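PDB 5VMN: Bak protein from Grouper iridovirus, which inhibits host-cell apoptosis as a viral Bcl-2 protein that exclusively sequesters the pro-apoptotic protein Bim. Local coordinates for residues T83-S87 against E88-T92; L72-L75 against G76-L80. All coordinates share one frame; numbering follows the deposited sequence.

Contact 1 of 2, residues T83-S87 against E88-T92; sequences TKSES and ESERT. With NO3 (nitrate ion), chain H; NO3 (nitrate ion), chain I; EDO (1,2-ethanediol), chain L.
Ser87 and Arg91 are joined by the first helical turn of 88-103, Arg91 N donating to Ser87 O at 3.2 Å, after a short non-helical link from helix 68-84. Ser87 is the N-cap: its OG takes the N-H of Glu90, with OG and N 3.1 Å apart. A chi1 of 64° sets that hydroxyl between the backbone N and carbonyl carbon, over the start of the turn. One water ties the cap to the Glu90 carboxylate, lying 2.7 Å from Ser87 OG and donating to Glu90 OE1 at 2.6 Å. The extended Glu90 chain runs back toward Ser85, its carboxylate packed against CB and OG of that residue, whose hydroxyl is hydrogen-bonded to Tyr81 O. Arg91, bent at chi3 (-78°), folds its guanidinium over the cap, so that Ser87 O sits 3.5 Å above the centre of one face. At the edge, Glu88 OE2 forms a salt bridge with Arg91 NE (3.2 Å) and a second one with Arg16. Also near the guanidinium plane lies a nitrate, probably from the crystallisation liquor; its O3 accepts from Arg91 NH1 and its O1 from Arg91 NH2, each at 2.9 Å. This is a serine N-cap opening helix 88-103, just after the short link, on the surface of the all-helical Bcl-2 fold.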
ATOM      1  N   THR A  83       7.097   5.796  -8.348  1.00 25.56           N
ATOM      2  CA  THR A  83       8.366   5.811  -9.066  1.00 27.09           C
ATOM      3  C   THR A  83       8.254   6.600 -10.357  1.00 28.48           C
ATOM      4  O   THR A  83       9.181   7.332 -10.732  1.00 34.95           O
ATOM      5  CB  THR A  83       8.822   4.379  -9.347  1.00 28.48           C
ATOM      6  OG1 THR A  83       9.074   3.730  -8.099  1.00 27.75           O
ATOM      7  CG2 THR A  83      10.117   4.365 -10.135  1.00 39.52           C
ATOM      8  N   LYS A  84       7.133   6.453 -11.063  1.00 27.56           N
ATOM      9  CA  LYS A  84       6.952   7.113 -12.343  1.00 33.50           C
ATOM     10  C   LYS A  84       6.609   8.592 -12.206  1.00 31.17           C
ATOM     11  O   LYS A  84       6.645   9.312 -13.214  1.00 34.58           O
ATOM     12  CB  LYS A  84       5.863   6.366 -13.128  1.00 33.56           C
ATOM     13  CG  LYS A  84       5.731   6.739 -14.574  1.00 56.26           C
ATOM     14  CD  LYS A  84       4.611   5.933 -15.240  1.00 60.72           C
ATOM     15  CE  LYS A  84       4.611   6.110 -16.762  1.00 60.38           C
ATOM     16  NZ  LYS A  84       3.493   5.362 -17.408  1.00 69.74           N
ATOM     17  N   SER A  85       6.305   9.064 -11.004  1.00 29.66           N
ATOM     18  CA  SER A  85       5.922  10.459 -10.789  1.00 31.13           C
ATOM     19  C   SER A  85       7.061  11.420 -11.084  1.00 34.72           C
ATOM     20  O   SER A  85       8.235  11.127 -10.871  1.00 35.59           O
ATOM     21  CB  SER A  85       5.461  10.672  -9.347  1.00 32.38           C
ATOM     22  OG  SER A  85       4.244   9.991  -9.117  1.00 35.45           O
ATOM     23  N   GLU A  86       6.698  12.601 -11.585  1.00 35.99           N
ATOM     24  CA  GLU A  86       7.689  13.616 -11.914  1.00 41.77           C
ATOM     25  C   GLU A  86       7.448  14.936 -11.186  1.00 44.83           C
ATOM     26  O   GLU A  86       7.978  15.972 -11.603  1.00 46.67           O
ATOM     27  CB  GLU A  86       7.723  13.814 -13.432  1.00 45.03           C
ATOM     28  CG  GLU A  86       8.122  12.531 -14.167  1.00 54.16           C
ATOM     29  CD  GLU A  86       8.586  12.746 -15.598  1.00 72.32           C
ATOM     30  OE1 GLU A  86       8.704  13.908 -16.045  1.00 75.99           O
ATOM     31  OE2 GLU A  86       8.846  11.733 -16.275  1.00 76.74           O
ATOM     32  N   SER A  87       6.683  14.933 -10.096  1.00 40.50           N
ATOM     33  CA  SER A  87       6.526  16.138  -9.284  1.00 43.91           C
ATOM     34  C   SER A  87       6.275  15.738  -7.841  1.00 44.10           C
ATOM     35  O   SER A  87       5.718  14.675  -7.568  1.00 41.37           O
ATOM     36  CB  SER A  87       5.364  17.017  -9.761  1.00 46.67           C
ATOM     37  OG  SER A  87       4.140  16.318  -9.611  1.00 41.67           O
ATOM     38  N   GLU A  88       6.655  16.620  -6.913  1.00 44.81           N
ATOM     39  CA  GLU A  88       6.389  16.311  -5.514  1.00 48.35           C
ATOM     40  C   GLU A  88       4.892  16.359  -5.235  1.00 41.67           C
ATOM     41  O   GLU A  88       4.392  15.640  -4.363  1.00 41.95           O
ATOM     42  CB  GLU A  88       7.165  17.269  -4.604  1.00 50.19           C
ATOM     43  CG  GLU A  88       7.547  16.659  -3.240  1.00 68.81           C
ATOM     44  CD  GLU A  88       8.344  15.343  -3.340  1.00 59.67           C
ATOM     45  OE1 GLU A  88       9.492  15.354  -3.834  1.00 62.51           O
ATOM     46  OE2 GLU A  88       7.811  14.288  -2.930  1.00 60.06           O
ATOM     47  N   SER A  89       4.159  17.188  -5.977  1.00 42.36           N
ATOM     48  CA  SER A  89       2.715  17.234  -5.805  1.00 41.89           C
ATOM     49  C   SER A  89       2.081  15.881  -6.094  1.00 42.90           C
ATOM     50  O   SER A  89       1.227  15.411  -5.330  1.00 41.37           O
ATOM     51  CB  SER A  89       2.125  18.323  -6.715  1.00 52.44           C
ATOM     52  OG  SER A  89       0.719  18.361  -6.591  1.00 72.56           O
ATOM     53  N   GLU A  90       2.498  15.215  -7.176  1.00 39.76           N
ATOM     54  CA  GLU A  90       1.919  13.903  -7.452  1.00 34.39           C
ATOM     55  C   GLU A  90       2.308  12.883  -6.385  1.00 35.62           C
ATOM     56  O   GLU A  90       1.469  12.093  -5.949  1.00 31.92           O
ATOM     57  CB  GLU A  90       2.338  13.387  -8.826  1.00 37.06           C
ATOM     58  CG  GLU A  90       1.612  12.077  -9.204  1.00 35.73           C
ATOM     59  CD  GLU A  90       2.109  11.455 -10.494  1.00 38.54           C
ATOM     60  OE1 GLU A  90       2.913  12.113 -11.194  1.00 37.63           O
ATOM     61  OE2 GLU A  90       1.681  10.311 -10.790  1.00 39.93           O
ATOM     62  N   ARG A  91       3.568  12.881  -5.957  1.00 34.64           N
ATOM     63  CA  ARG A  91       4.000  11.899  -4.958  1.00 31.33           C
ATOM     64  C   ARG A  91       3.232  12.080  -3.657  1.00 33.02           C
ATOM     65  O   ARG A  91       2.784  11.107  -3.038  1.00 31.92           O
ATOM     66  CB  ARG A  91       5.504  12.039  -4.721  1.00 41.13           C
ATOM     67  CG  ARG A  91       6.351  11.460  -5.848  1.00 34.08           C
ATOM     68  CD  ARG A  91       7.834  11.564  -5.550  1.00 35.01           C
ATOM     69  NE  ARG A  91       8.367  12.895  -5.776  1.00 43.14           N
ATOM     70  CZ  ARG A  91       8.881  13.329  -6.924  1.00 49.54           C
ATOM     71  NH1 ARG A  91       8.930  12.548  -7.999  1.00 40.95           N
ATOM     72  NH2 ARG A  91       9.348  14.564  -6.999  1.00 44.05           N
ATOM     73  N   THR A  92       3.040  13.326  -3.241  1.00 34.97           N
ATOM     74  CA  THR A  92       2.281  13.574  -2.023  1.00 34.26           C
ATOM     75  C   THR A  92       0.855  13.070  -2.153  1.00 36.10           C
ATOM     76  O   THR A  92       0.316  12.455  -1.231  1.00 35.45           O
ATOM     77  CB  THR A  92       2.286  15.067  -1.714  1.00 45.02           C
ATOM     78  OG1 THR A  92       3.631  15.470  -1.458  1.00 47.44           O
ATOM     79  CG2 THR A  92       1.410  15.365  -0.505  1.00 55.75           C
TER
HETATM   80  N   NO3 H 207      10.647  15.315 -10.048  1.00 68.07           N
HETATM   81  O1  NO3 H 207      10.105  16.159  -9.266  1.00 63.44           O
HETATM   82  O2  NO3 H 207      11.430  15.701 -10.965  1.00 71.17           O
HETATM   83  O3  NO3 H 207      10.411  14.078  -9.925  1.00 56.45           O
HETATM   84  N   NO3 I 208       3.579   2.177 -18.972  1.00 73.91           N
HETATM   85  O1  NO3 I 208       2.432   2.718 -18.884  1.00 61.77           O
HETATM   86  O2  NO3 I 208       4.019   1.816 -20.118  1.00 50.84           O
HETATM   87  O3  NO3 I 208       4.270   1.992 -17.913  1.00 62.49           O
HETATM   88  C1  EDO L 211      -0.549   3.499 -19.039  1.00 60.69           C
HETATM   89  O1  EDO L 211       0.205   2.684 -19.983  1.00 22.82           O
HETATM   90  C2  EDO L 211      -0.324   3.140 -17.572  1.00 67.63           C
HETATM   91  O2  EDO L 211       1.057   3.181 -17.198  1.00 78.07           O
HETATM   92  O   HOH W   1       3.787  14.527 -11.585  1.00 41.00           O

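Contact 2 of 2, residues L72-L75 against G76-L80; sequences LILL and GISQL
Ile73 and Ile77 lie one turn apart in the buried middle of helix 68-84 of the all-helical Bcl-2 fold, and their side chains cross obliquely. The touch is between methyls: CG2 of Ile73 meets CD1 of Ile77 at 3.8 Å. In Ile77 CG1 stands opposite the carbonyl carbon (chi1 -68°), which swings the CG1-CD1 arm back along the helix, to the oxygen end of the Ile73 carbonyl; Ile77 CG1 comes within 3.4 Å of Ile73 O. That oxygen also accepts the i+4 backbone bond from Ile77 N at 2.9 Å. Gly76 N continues the alpha-helical ladder to Leu72 O. The other side chains fan outward to neighbouring helices: Leu74 packs on Ile53 and Ile56 of helix 53-60 and on Phe101, while Leu75 touches Met31 of helix 22-37 and Leu98 and Phe102 of helix 88-103. Gln79 turns away to donate through NE2 to Leu15 O. Buried Ser78 satisfies its hydroxyl inside the helix, chi1 of -58° bringing OG back to the preceding turn. Leu74 O is thereby gripped twice, by Ser78 N and Ser78 OG from opposite faces of its carbonyl plane, with Ser78 OG 2.9 Å from Leu74 O and 36° out of that plane.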
ATOM      1  N   LEU A  72      -0.776  -6.145  -0.664  1.00 21.61           N
ATOM      2  CA  LEU A  72       0.551  -5.974  -1.224  1.00 19.35           C
ATOM      3  C   LEU A  72       0.480  -5.630  -2.712  1.00 18.76           C
ATOM      4  O   LEU A  72       1.336  -4.891  -3.209  1.00 22.40           O
ATOM      5  CB  LEU A  72       1.392  -7.228  -0.976  1.00 21.54           C
ATOM      6  CG  LEU A  72       1.770  -7.448   0.493  1.00 25.27           C
ATOM      7  CD1 LEU A  72       2.322  -8.870   0.683  1.00 23.69           C
ATOM      8  CD2 LEU A  72       2.792  -6.438   0.943  1.00 24.83           C
ATOM      9  N   ILE A  73      -0.537  -6.121  -3.417  1.00 19.62           N
ATOM     10  CA  ILE A  73      -0.744  -5.708  -4.813  1.00 19.77           C
ATOM     11  C   ILE A  73      -1.059  -4.222  -4.862  1.00 20.28           C
ATOM     12  O   ILE A  73      -0.488  -3.479  -5.661  1.00 19.30           O
ATOM     13  CB  ILE A  73      -1.836  -6.551  -5.470  1.00 20.93           C
ATOM     14  CG1 ILE A  73      -1.336  -7.982  -5.717  1.00 23.63           C
ATOM     15  CG2 ILE A  73      -2.311  -5.911  -6.775  1.00 21.72           C
ATOM     16  CD1 ILE A  73      -2.440  -8.934  -6.107  1.00 28.21           C
ATOM     17  N   LEU A  74      -1.926  -3.736  -3.962  1.00 20.40           N
ATOM     18  CA  LEU A  74      -2.233  -2.306  -3.953  1.00 20.88           C
ATOM     19  C   LEU A  74      -0.982  -1.481  -3.682  1.00 21.00           C
ATOM     20  O   LEU A  74      -0.734  -0.450  -4.337  1.00 20.61           O
ATOM     21  CB  LEU A  74      -3.312  -2.017  -2.904  1.00 20.86           C
ATOM     22  CG  LEU A  74      -3.585  -0.531  -2.690  1.00 21.57           C
ATOM     23  CD1 LEU A  74      -4.184   0.079  -3.948  1.00 24.83           C
ATOM     24  CD2 LEU A  74      -4.493  -0.321  -1.470  1.00 25.76           C
ATOM     25  N   LEU A  75      -0.175  -1.901  -2.711  1.00 19.16           N
ATOM     26  CA  LEU A  75       1.047  -1.170  -2.447  1.00 19.57           C
ATOM     27  C   LEU A  75       1.972  -1.198  -3.661  1.00 18.10           C
ATOM     28  O   LEU A  75       2.617  -0.193  -3.976  1.00 20.54           O
ATOM     29  CB  LEU A  75       1.741  -1.750  -1.207  1.00 18.72           C
ATOM     30  CG  LEU A  75       0.973  -1.632   0.103  1.00 20.62           C
ATOM     31  CD1 LEU A  75       1.784  -2.301   1.210  1.00 23.06           C
ATOM     32  CD2 LEU A  75       0.734  -0.202   0.452  1.00 22.55           C
ATOM     33  N   GLY A  76       2.096  -2.349  -4.315  1.00 18.38           N
ATOM     34  CA  GLY A  76       3.012  -2.449  -5.433  1.00 19.36           C
ATOM     35  C   GLY A  76       2.593  -1.564  -6.588  1.00 22.43           C
ATOM     36  O   GLY A  76       3.435  -1.003  -7.285  1.00 20.29           O
ATOM     37  N   ILE A  77       1.288  -1.479  -6.834  1.00 18.45           N
ATOM     38  CA  ILE A  77       0.767  -0.546  -7.843  1.00 20.11           C
ATOM     39  C   ILE A  77       1.070   0.888  -7.430  1.00 22.33           C
ATOM     40  O   ILE A  77       1.520   1.713  -8.237  1.00 21.68           O
ATOM     41  CB  ILE A  77      -0.742  -0.768  -8.038  1.00 20.75           C
ATOM     42  CG1 ILE A  77      -1.004  -2.113  -8.694  1.00 23.77           C
ATOM     43  CG2 ILE A  77      -1.357   0.335  -8.939  1.00 22.90           C
ATOM     44  CD1 ILE A  77      -2.408  -2.546  -8.550  1.00 32.32           C
ATOM     45  N   SER A  78       0.819   1.216  -6.168  1.00 21.23           N
ATOM     46  CA  SER A  78       1.130   2.556  -5.699  1.00 21.22           C
ATOM     47  C   SER A  78       2.606   2.886  -5.901  1.00 21.84           C
ATOM     48  O   SER A  78       2.955   4.020  -6.250  1.00 22.41           O
ATOM     49  CB  SER A  78       0.750   2.709  -4.223  1.00 24.88           C
ATOM     50  OG  SER A  78      -0.629   2.425  -4.049  1.00 26.08           O
ATOM     51  N   GLN A  79       3.493   1.922  -5.616  1.00 21.88           N
ATOM     52  CA  GLN A  79       4.925   2.137  -5.812  1.00 19.96           C
ATOM     53  C   GLN A  79       5.281   2.417  -7.266  1.00 21.17           C
ATOM     54  O   GLN A  79       6.099   3.305  -7.558  1.00 23.36           O
ATOM     55  CB  GLN A  79       5.696   0.911  -5.315  1.00 20.14           C
ATOM     56  CG  GLN A  79       7.206   1.023  -5.479  1.00 22.65           C
ATOM     57  CD  GLN A  79       7.817   2.028  -4.562  1.00 29.14           C
ATOM     58  OE1 GLN A  79       8.102   1.726  -3.409  1.00 29.39           O
ATOM     59  NE2 GLN A  79       8.034   3.239  -5.062  1.00 27.21           N
ATOM     60  N   LEU A  80       4.658   1.696  -8.196  1.00 21.53           N
ATOM     61  CA  LEU A  80       4.932   1.932  -9.608  1.00 21.55           C
ATOM     62  C   LEU A  80       4.486   3.331 -10.018  1.00 23.28           C
ATOM     63  O   LEU A  80       5.217   4.040 -10.728  1.00 24.51           O
ATOM     64  CB  LEU A  80       4.257   0.849 -10.445  1.00 21.25           C
ATOM     65  CG  LEU A  80       4.895  -0.542 -10.280  1.00 25.10           C
ATOM     66  CD1 LEU A  80       4.011  -1.597 -10.893  1.00 24.80           C
ATOM     67  CD2 LEU A  80       6.260  -0.586 -10.972  1.00 32.17           C
TER

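Overall arrangement
From the N terminus, the chain passes through helices 22-37 and 53-60 before reaching helix 68-84, which carries contact 2 in its middle and the opening of contact 1 at its end. The two contacts are in series: they neither nest nor cross, and each is local. Contact 2 encloses no loop; its centre lies about 6 Å from the centre of the chain, where its outward side chains reach helices 22-37, 53-60 and 88-103. Contact 1 spans the short link into helix 88-103, its centre about 16 Å from that of the chain. The centres of the two contacts are about 15 Å apart. Past the link, helix 88-103 folds back beside helix 68-84, so the helix that contact 1 starts also covers contact 2.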